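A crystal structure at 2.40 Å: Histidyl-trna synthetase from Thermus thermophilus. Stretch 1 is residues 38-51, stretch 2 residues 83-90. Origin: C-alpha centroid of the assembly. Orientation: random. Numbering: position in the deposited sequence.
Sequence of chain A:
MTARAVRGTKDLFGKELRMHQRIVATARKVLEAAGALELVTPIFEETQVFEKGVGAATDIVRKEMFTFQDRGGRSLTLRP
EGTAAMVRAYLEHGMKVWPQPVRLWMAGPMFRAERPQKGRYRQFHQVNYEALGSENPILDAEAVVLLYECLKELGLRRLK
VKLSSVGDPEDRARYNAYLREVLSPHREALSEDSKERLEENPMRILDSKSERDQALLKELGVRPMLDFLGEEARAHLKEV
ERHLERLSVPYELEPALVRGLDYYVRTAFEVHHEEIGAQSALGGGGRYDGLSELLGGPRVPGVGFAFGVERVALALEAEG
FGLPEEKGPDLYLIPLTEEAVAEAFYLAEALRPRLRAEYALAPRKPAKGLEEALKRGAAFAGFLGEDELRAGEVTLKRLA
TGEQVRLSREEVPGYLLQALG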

# COMPACT_ATOMS: atom_id res chain seq x y z
N GLU A 38 1.46 -3.53 12.89
CA GLU A 38 0.94 -3.43 11.53
C GLU A 38 0.85 -4.79 10.86
O GLU A 38 1.78 -5.59 10.89
CB GLU A 38 1.76 -2.49 10.64
CG GLU A 38 1.07 -2.29 9.27
CD GLU A 38 1.75 -1.27 8.36
OE1 GLU A 38 1.23 -1.05 7.24
OE2 GLU A 38 2.79 -0.70 8.74
N LEU A 39 -0.29 -5.03 10.22
CA LEU A 39 -0.51 -6.29 9.54
C LEU A 39 -1.10 -6.05 8.14
O LEU A 39 -2.00 -5.22 7.97
CB LEU A 39 -1.47 -7.14 10.39
CG LEU A 39 -2.05 -8.49 9.97
CD1 LEU A 39 -2.97 -8.27 8.80
CD2 LEU A 39 -0.96 -9.49 9.63
N VAL A 40 -0.56 -6.73 7.14
CA VAL A 40 -1.09 -6.60 5.78
C VAL A 40 -1.59 -7.98 5.32
O VAL A 40 -0.80 -8.91 5.18
CB VAL A 40 -0.03 -6.10 4.76
CG1 VAL A 40 -0.67 -5.98 3.38
CG2 VAL A 40 0.55 -4.75 5.19
N THR A 41 -2.89 -8.11 5.09
CA THR A 41 -3.43 -9.38 4.63
C THR A 41 -3.54 -9.37 3.12
O THR A 41 -3.38 -8.33 2.48
CB THR A 41 -4.83 -9.66 5.21
OG1 THR A 41 -5.76 -8.68 4.73
CG2 THR A 41 -4.79 -9.61 6.72
N PRO A 42 -3.79 -10.54 2.51
CA PRO A 42 -3.91 -10.60 1.05
C PRO A 42 -5.13 -9.87 0.50
O PRO A 42 -6.11 -9.63 1.21
CB PRO A 42 -3.96 -12.10 0.77
CG PRO A 42 -3.12 -12.67 1.87
CD PRO A 42 -3.63 -11.90 3.06
N ILE A 43 -5.06 -9.51 -0.78
CA ILE A 43 -6.15 -8.83 -1.44
C ILE A 43 -7.38 -9.75 -1.55
O ILE A 43 -8.51 -9.29 -1.52
CB ILE A 43 -5.72 -8.37 -2.85
CG1 ILE A 43 -4.61 -7.31 -2.73
CG2 ILE A 43 -6.91 -7.87 -3.62
CD1 ILE A 43 -5.02 -5.99 -2.08
N PHE A 44 -7.15 -11.05 -1.70
CA PHE A 44 -8.26 -12.00 -1.78
C PHE A 44 -8.04 -13.18 -0.85
O PHE A 44 -6.91 -13.47 -0.46
CB PHE A 44 -8.47 -12.50 -3.22
CG PHE A 44 -7.26 -13.15 -3.85
CD1 PHE A 44 -6.77 -14.36 -3.37
CD2 PHE A 44 -6.64 -12.57 -4.95
CE1 PHE A 44 -5.67 -14.99 -3.97
CE2 PHE A 44 -5.54 -13.19 -5.56
CZ PHE A 44 -5.05 -14.40 -5.07
N GLU A 45 -9.13 -13.84 -0.50
CA GLU A 45 -9.09 -15.00 0.40
C GLU A 45 -10.20 -15.97 0.04
O GLU A 45 -11.02 -15.71 -0.85
CB GLU A 45 -9.28 -14.55 1.85
CG GLU A 45 -8.32 -13.47 2.26
CD GLU A 45 -7.84 -13.62 3.68
OE1 GLU A 45 -7.82 -14.76 4.19
OE2 GLU A 45 -7.45 -12.60 4.27
N GLU A 46 -10.22 -17.10 0.74
CA GLU A 46 -11.27 -18.08 0.49
C GLU A 46 -12.56 -17.39 0.88
O GLU A 46 -12.63 -16.73 1.92
CB GLU A 46 -11.09 -19.32 1.36
CG GLU A 46 -9.95 -20.20 0.98
CD GLU A 46 -10.09 -21.57 1.60
OE1 GLU A 46 -11.15 -22.21 1.37
OE2 GLU A 46 -9.17 -21.99 2.34
N THR A 47 -13.56 -17.53 0.03
CA THR A 47 -14.87 -16.93 0.24
C THR A 47 -15.44 -17.14 1.65
O THR A 47 -16.05 -16.24 2.21
CB THR A 47 -15.85 -17.48 -0.79
OG1 THR A 47 -15.43 -17.07 -2.09
CG2 THR A 47 -17.26 -17.00 -0.54
N GLN A 48 -15.24 -18.32 2.21
CA GLN A 48 -15.77 -18.61 3.54
C GLN A 48 -15.24 -17.68 4.63
O GLN A 48 -15.87 -17.51 5.66
CB GLN A 48 -15.48 -20.06 3.91
CG GLN A 48 -14.02 -20.44 3.88
CD GLN A 48 -13.81 -21.91 4.19
OE1 GLN A 48 -14.23 -22.40 5.25
NE2 GLN A 48 -13.16 -22.63 3.28
N VAL A 49 -14.09 -17.05 4.39
CA VAL A 49 -13.53 -16.16 5.39
C VAL A 49 -14.48 -14.99 5.61
O VAL A 49 -14.66 -14.51 6.73
CB VAL A 49 -12.16 -15.63 4.95
CG1 VAL A 49 -11.71 -14.49 5.85
CG2 VAL A 49 -11.15 -16.75 4.98
N PHE A 50 -15.13 -14.58 4.52
CA PHE A 50 -16.04 -13.44 4.56
C PHE A 50 -17.53 -13.70 4.64
O PHE A 50 -18.32 -12.75 4.63
CB PHE A 50 -15.72 -12.52 3.38
CG PHE A 50 -14.30 -12.01 3.39
CD1 PHE A 50 -13.42 -12.34 2.37
CD2 PHE A 50 -13.84 -11.22 4.44
CE1 PHE A 50 -12.10 -11.90 2.40
CE2 PHE A 50 -12.53 -10.78 4.48
CZ PHE A 50 -11.66 -11.12 3.46
N GLU A 51 -17.94 -14.97 4.72
CA GLU A 51 -19.37 -15.30 4.83
C GLU A 51 -19.77 -15.01 6.29
O GLU A 51 -19.05 -15.37 7.22
CB GLU A 51 -19.62 -16.76 4.45
CG GLU A 51 -19.20 -17.08 3.01
CD GLU A 51 -19.53 -18.50 2.57
OE1 GLU A 51 -19.17 -19.45 3.30
OE2 GLU A 51 -20.14 -18.67 1.49
N THR A 83 -11.79 -6.81 9.34
CA THR A 83 -11.90 -7.61 10.56
C THR A 83 -11.75 -9.12 10.43
O THR A 83 -10.90 -9.71 11.09
CB THR A 83 -13.22 -7.32 11.32
OG1 THR A 83 -13.37 -5.90 11.48
CG2 THR A 83 -13.19 -7.97 12.71
N ALA A 84 -12.56 -9.75 9.58
CA ALA A 84 -12.48 -11.19 9.39
C ALA A 84 -11.09 -11.63 8.94
O ALA A 84 -10.58 -12.67 9.38
CB ALA A 84 -13.53 -11.67 8.39
N ALA A 85 -10.47 -10.85 8.06
CA ALA A 85 -9.13 -11.16 7.56
C ALA A 85 -8.10 -11.09 8.69
O ALA A 85 -7.19 -11.92 8.76
CB ALA A 85 -8.74 -10.20 6.46
N MET A 86 -8.25 -10.11 9.57
CA MET A 86 -7.32 -9.95 10.69
C MET A 86 -7.50 -11.07 11.70
O MET A 86 -6.51 -11.60 12.20
CB MET A 86 -7.50 -8.57 11.33
CG MET A 86 -7.08 -7.48 10.35
SD MET A 86 -7.61 -5.82 10.73
CE MET A 86 -6.29 -5.33 11.88
N VAL A 87 -8.75 -11.43 11.98
CA VAL A 87 -9.03 -12.52 12.91
C VAL A 87 -8.47 -13.82 12.31
O VAL A 87 -7.90 -14.64 13.02
CB VAL A 87 -10.55 -12.72 13.13
CG1 VAL A 87 -10.80 -14.02 13.90
CG2 VAL A 87 -11.14 -11.54 13.88
N ARG A 88 -8.62 -13.97 11.00
CA ARG A 88 -8.13 -15.15 10.30
C ARG A 88 -6.60 -15.20 10.41
O ARG A 88 -6.01 -16.28 10.45
CB ARG A 88 -8.56 -15.10 8.83
CG ARG A 88 -8.32 -16.38 8.01
CD ARG A 88 -6.87 -16.49 7.55
NE ARG A 88 -6.48 -15.33 6.76
CZ ARG A 88 -5.23 -14.87 6.67
NH1 ARG A 88 -4.25 -15.49 7.32
NH2 ARG A 88 -4.97 -13.80 5.96
N ALA A 89 -5.97 -14.04 10.46
CA ALA A 89 -4.51 -13.98 10.59
C ALA A 89 -4.08 -14.29 12.03
O ALA A 89 -3.08 -14.98 12.24
CB ALA A 89 -4.00 -12.59 10.17
N TYR A 90 -4.83 -13.79 13.00
CA TYR A 90 -4.55 -14.02 14.41
C TYR A 90 -4.55 -15.53 14.67
O TYR A 90 -3.72 -16.06 15.41
CB TYR A 90 -5.63 -13.33 15.26
CG TYR A 90 -5.58 -13.59 16.75
CD1 TYR A 90 -4.95 -12.68 17.61
CD2 TYR A 90 -6.21 -14.70 17.31
CE1 TYR A 90 -4.97 -12.87 19.00
CE2 TYR A 90 -6.24 -14.90 18.69
CZ TYR A 90 -5.62 -13.99 19.54
OH TYR A 90 -5.67 -14.16 20.91

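Stretch 2 is helical throughout, held by bonds such as Val87 N to Thr83 O (2.9 Å) and Arg88 N to Ala84 O (2.9 Å). Stretch 1 is mostly irregular: a short strand at 44-46 leads into residues of helical phi/psi, where Val49 N bonds to Glu46 O at 2.9 Å and Phe50 N to Thr47 O at 3.0 Å. This chain approaches the helix closely at two places, Thr41 lying 6.7 Å from Ala85 and Phe50 6.4 Å from Ala84, CA to CA. No backbone hydrogen bond links the stretches, so the bonding across the contact rests on side chains, though some backbone atoms pack as well; the contact buries 421 Å² in all.

Thr83 opens the helix with its CA-to-CB bond pointing away from stretch 1 and takes no part. Ala84 points toward it. Its methyl CB lies 3.5 Å from the carbonyl Val49 O, 4.2 Å from Val49 CG1 and 4.0 Å from Phe50 CD2; a side chain this short lets the backbone of stretch 1 come near the helix.

Ala85 exploits the same economy of size, and 55 Å² of it is covered by stretch 1. Its CB meets Glu45 OE2 at 3.5 Å, Thr41 OG1 at 3.8 Å and Phe50 CZ at 4.3 Å, so one methyl touches both polar and aromatic neighbors. The CB of Phe50 points sideways, but its ring end comes nearer, bringing CE2 to 4.1 Å from Ala85 N. Thr41 OG1 gains no hydrogen bond from the methyl; it is satisfied elsewhere in the structure.

Met86 points sideways and makes a looser apolar contact, its CG 4.5 Å from Leu39 CD1. Val87, one residue further round the helix, is out of reach of stretch 1.

Arg88 supplies the polar anchor, and has the largest covered area of any residue in either stretch. Its long side chain reaches Glu45 in a two-pronged salt bridge: NE donates to Glu45 OE1 at 3.0 Å, and NH2 to Glu45 OE2 at 3.2 Å, the latter nearly straight at 170°. Pairing opposite charges in this way offsets the cost of burying both residues. The aliphatic part is also used, with Arg88 CG 4.2 Å from Val49 CG2, while NH2 packs 3.7 Å from Pro42 CD.

Ala89 returns to simple apolar packing, its CB 4.4 Å from Leu39 CD2. Leu39 thus packs against both Met86 and Ala89, which lie about one helical turn apart. Tyr90 lies out of reach of stretch 1, and its hydroxyl is hydrogen-bonded elsewhere in the structure.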